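Local coordinates for CrataBL (Crataeva tapia, PDB 4IHZ), which inhibits factor Xa and, more weakly, trypsin, and probably also acts as a lectin for glucose and N-acetylglucosamine, on a beta-trefoil fold, at residues T104-L108 / G109-R113; V62-L65 / S66-L69. All coordinates share one frame; numbering follows the deposited sequence.

Interaction 1: T104-L108 / G109-R113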
# COMPACT_ATOMS: atom_id res chain seq x y z
N THR A 104 1.58 4.79 -5.81
CA THR A 104 2.96 4.41 -5.50
C THR A 104 3.74 5.72 -5.30
O THR A 104 3.58 6.65 -6.11
CB THR A 104 3.54 3.55 -6.66
OG1 THR A 104 2.78 2.35 -6.76
CG2 THR A 104 4.98 3.15 -6.37
N PHE A 105 4.53 5.83 -4.23
CA PHE A 105 5.31 7.06 -4.01
C PHE A 105 6.21 7.36 -5.23
O PHE A 105 6.89 6.47 -5.77
CB PHE A 105 6.24 6.96 -2.79
CG PHE A 105 5.58 7.24 -1.46
CD1 PHE A 105 4.75 8.34 -1.27
CD2 PHE A 105 5.90 6.44 -0.36
CE1 PHE A 105 4.20 8.59 0.00
CE2 PHE A 105 5.36 6.66 0.90
CZ PHE A 105 4.51 7.75 1.09
N ARG A 106 6.18 8.63 -5.64
CA ARG A 106 7.07 9.18 -6.66
C ARG A 106 6.82 8.61 -8.05
O ARG A 106 7.62 8.84 -8.97
CB ARG A 106 8.55 9.07 -6.26
CG ARG A 106 8.94 9.86 -5.02
CD ARG A 106 10.39 9.60 -4.58
NE ARG A 106 10.54 8.24 -4.08
CZ ARG A 106 10.18 7.83 -2.86
NH1 ARG A 106 9.65 8.68 -1.97
NH2 ARG A 106 10.35 6.56 -2.51
N SER A 107 5.71 7.89 -8.22
CA SER A 107 5.33 7.37 -9.53
C SER A 107 4.75 8.47 -10.41
O SER A 107 4.33 9.56 -9.94
CB SER A 107 4.37 6.18 -9.42
OG SER A 107 3.07 6.63 -9.14
N LEU A 108 4.76 8.22 -11.71
CA LEU A 108 4.26 9.23 -12.66
C LEU A 108 2.86 9.73 -12.37
O LEU A 108 2.55 10.89 -12.66
CB LEU A 108 4.27 8.70 -14.10
CG LEU A 108 5.60 8.65 -14.80
CD1 LEU A 108 5.28 8.36 -16.26
CD2 LEU A 108 6.33 9.98 -14.64
N GLY A 109 2.02 8.84 -11.81
CA GLY A 109 0.61 9.13 -11.63
C GLY A 109 0.32 9.65 -10.23
O GLY A 109 -0.83 9.91 -9.93
N SER A 110 1.36 9.85 -9.42
CA SER A 110 1.24 10.13 -7.96
C SER A 110 1.21 11.61 -7.59
O SER A 110 1.04 11.95 -6.42
CB SER A 110 2.47 9.54 -7.20
OG SER A 110 3.70 10.26 -7.49
N TRP A 111 1.46 12.48 -8.56
CA TRP A 111 1.76 13.86 -8.23
C TRP A 111 0.54 14.77 -8.16
O TRP A 111 -0.25 14.90 -9.13
CB TRP A 111 2.77 14.44 -9.24
CG TRP A 111 4.09 13.68 -9.21
CD1 TRP A 111 4.62 12.91 -10.21
CD2 TRP A 111 5.02 13.61 -8.11
NE1 TRP A 111 5.83 12.38 -9.82
CE2 TRP A 111 6.11 12.79 -8.54
CE3 TRP A 111 5.06 14.16 -6.82
CZ2 TRP A 111 7.22 12.52 -7.73
CZ3 TRP A 111 6.16 13.88 -6.00
CH2 TRP A 111 7.23 13.06 -6.46
N PHE A 112 0.40 15.40 -7.00
CA PHE A 112 -0.60 16.45 -6.80
C PHE A 112 0.12 17.73 -6.45
O PHE A 112 1.33 17.72 -6.16
CB PHE A 112 -1.53 16.06 -5.64
CG PHE A 112 -2.37 14.85 -5.91
CD1 PHE A 112 -3.70 14.99 -6.30
CD2 PHE A 112 -1.83 13.54 -5.74
CE1 PHE A 112 -4.49 13.89 -6.54
CE2 PHE A 112 -2.61 12.42 -5.98
CZ PHE A 112 -3.94 12.57 -6.36
N ARG A 113 -0.60 18.85 -6.43
CA ARG A 113 -0.07 20.07 -5.86
C ARG A 113 -1.15 20.75 -5.06
O ARG A 113 -2.34 20.55 -5.32
CB ARG A 113 0.41 21.06 -6.96
CG ARG A 113 1.48 20.45 -7.84
CD ARG A 113 1.87 21.41 -8.96
NE ARG A 113 2.85 20.72 -9.79
CZ ARG A 113 3.57 21.30 -10.74
NH1 ARG A 113 3.42 22.59 -11.00
NH2 ARG A 113 4.43 20.56 -11.43
O HOH W 1 7.44 10.50 -11.52
O HOH W 2 1.69 5.91 -12.00
O HOH W 3 0.76 12.39 -11.45
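S107 and S110 meet in a local turn contact, at the end of the loop that leads from strand 96-100 into strand 112-117. Two consecutive beta turns shape it, type II from T104 to S107 and type I from S107 to S110. The carbonyl oxygen S107 O is gripped twice by S110: by the backbone S110 N at 3.0 Å, from above the carbonyl plane, and by the hydroxyl S110 OG at 2.6 Å, in that plane and on a lone pair. Serine suits this place because its short side chain, with OG between the backbone N and carbonyl carbon (chi1 70°), folds back onto the turn. S110 OG also lies 3.5 Å above the plane of the W111 ring, over its centre. The aliphatic part of R106 crosses the indole at a slant, R106 CG lying 3.9 Å from W111 CH2. Water 1, in the ring plane, links W111 NE1 to R106 O, while water 3 joins L108 O to W111 N. R106 N binds N70 OD1, tying the loop to strand 69-72. Beyond the turn, W111 pairs through its backbone with C126, and F112, in an outer strand of a four-stranded antiparallel sheet, pairs likewise with L69 and packs on I71.

Interaction 2: V62-L65 / S66-L69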
# COMPACT_ATOMS: atom_id res chain seq x y z
N VAL A 62 8.78 22.62 5.12
CA VAL A 62 7.54 23.28 4.74
C VAL A 62 7.16 22.78 3.35
O VAL A 62 7.98 22.72 2.45
CB VAL A 62 7.71 24.83 4.74
CG1 VAL A 62 6.48 25.54 4.18
CG2 VAL A 62 8.01 25.31 6.15
N VAL A 63 5.90 22.41 3.20
CA VAL A 63 5.37 22.01 1.91
C VAL A 63 5.21 23.23 0.99
O VAL A 63 4.44 24.13 1.31
CB VAL A 63 3.99 21.35 2.12
CG1 VAL A 63 3.33 21.01 0.80
CG2 VAL A 63 4.12 20.11 3.01
N PRO A 64 5.91 23.25 -0.16
CA PRO A 64 5.76 24.41 -1.04
C PRO A 64 4.47 24.31 -1.82
O PRO A 64 4.03 23.22 -2.17
CB PRO A 64 6.94 24.30 -2.01
CG PRO A 64 7.73 23.15 -1.57
CD PRO A 64 6.88 22.28 -0.70
N LEU A 65 3.85 25.47 -2.07
CA LEU A 65 2.69 25.54 -2.92
C LEU A 65 3.14 25.41 -4.36
O LEU A 65 4.29 25.75 -4.69
CB LEU A 65 1.99 26.90 -2.73
CG LEU A 65 1.53 27.16 -1.28
CD1 LEU A 65 0.84 28.50 -1.11
CD2 LEU A 65 0.61 26.05 -0.79
N SER A 66 2.22 24.98 -5.22
CA SER A 66 2.46 24.93 -6.65
C SER A 66 3.67 24.07 -7.02
O SER A 66 4.39 24.37 -7.97
CB SER A 66 2.58 26.37 -7.22
OG SER A 66 1.33 27.00 -7.12
N HIS A 67 3.86 22.98 -6.26
CA HIS A 67 5.05 22.12 -6.38
C HIS A 67 4.62 20.66 -6.16
O HIS A 67 3.84 20.37 -5.25
CB HIS A 67 6.09 22.55 -5.33
CG HIS A 67 7.26 21.64 -5.19
ND1 HIS A 67 8.46 21.85 -5.85
CD2 HIS A 67 7.43 20.50 -4.47
CE1 HIS A 67 9.31 20.89 -5.53
NE2 HIS A 67 8.71 20.06 -4.69
N ASN A 68 5.09 19.76 -7.03
CA ASN A 68 4.73 18.32 -6.93
C ASN A 68 4.87 17.77 -5.54
O ASN A 68 5.91 17.98 -4.89
CB ASN A 68 5.64 17.49 -7.84
CG ASN A 68 5.33 17.66 -9.32
OD1 ASN A 68 4.26 18.12 -9.69
ND2 ASN A 68 6.28 17.25 -10.17
N LEU A 69 3.85 17.05 -5.08
CA LEU A 69 3.92 16.33 -3.84
C LEU A 69 3.11 15.03 -3.95
O LEU A 69 2.29 14.86 -4.89
CB LEU A 69 3.41 17.16 -2.67
CG LEU A 69 2.10 17.92 -2.88
CD1 LEU A 69 0.95 16.93 -2.66
CD2 LEU A 69 1.98 19.07 -1.89
O HOH W 4 2.17 21.99 -3.84
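P64 and H67 face each other across a bend in the chain, the pyrrolidine ring of one lying against the imidazole of the other. P64 CG sits over one face of the imidazole, 4.2 Å from the H67 ring centroid and 26° off its normal, a CH-pi contact, and P64 CB is 3.8 Å from H67 CB. With H67 CG anti to the backbone N (chi1 171°), one face of the imidazole is turned toward P64 CG. Proline's rigid, compact ring suits this packing, as does a flat aromatic partner. Between them L65 and S66 make the bend, S66 CB lying 3.1 Å from L65 O; S66 adopts left-handed helical backbone angles, which helps reverse the chain, while the L65 side chain points away to pack on I114 and R116. Water 4 bridges the two arms of the bend, lying 2.8 Å from P64 O, to which it probably donates, and accepting from H67 N at 3.1 Å. Deeper, V63 CG1 touches L69 CD2 at 3.6 Å, their side chains crossing at about a right angle; both also lean on F53. Joining strand 52-55 to strand 69-72, this is a water-bridged connecting loop of the beta-trefoil, with V63 and L69 buried and the proline-histidine pair nearer the surface.

Interaction 2 comes first along the chain and interaction 1 later, yet their centres lie only about 13 Å apart and they touch directly. The junction is where strand 69-72 runs beside strand 112-117: F112 O lies 2.8 Å from L69 N, a probable backbone hydrogen bond. Next to it R113 NE probably bonds N68 OD1 at 3.0 Å, while W111 CE3 packs 3.4 Å from L69 O. Both loops thus deliver their chains to neighbouring strands at one place. Q56 extends the junction, its side chain bonded to N68 and in contact with W111 and H67, so that segments distant in sequence are joined within a single beta-trefoil.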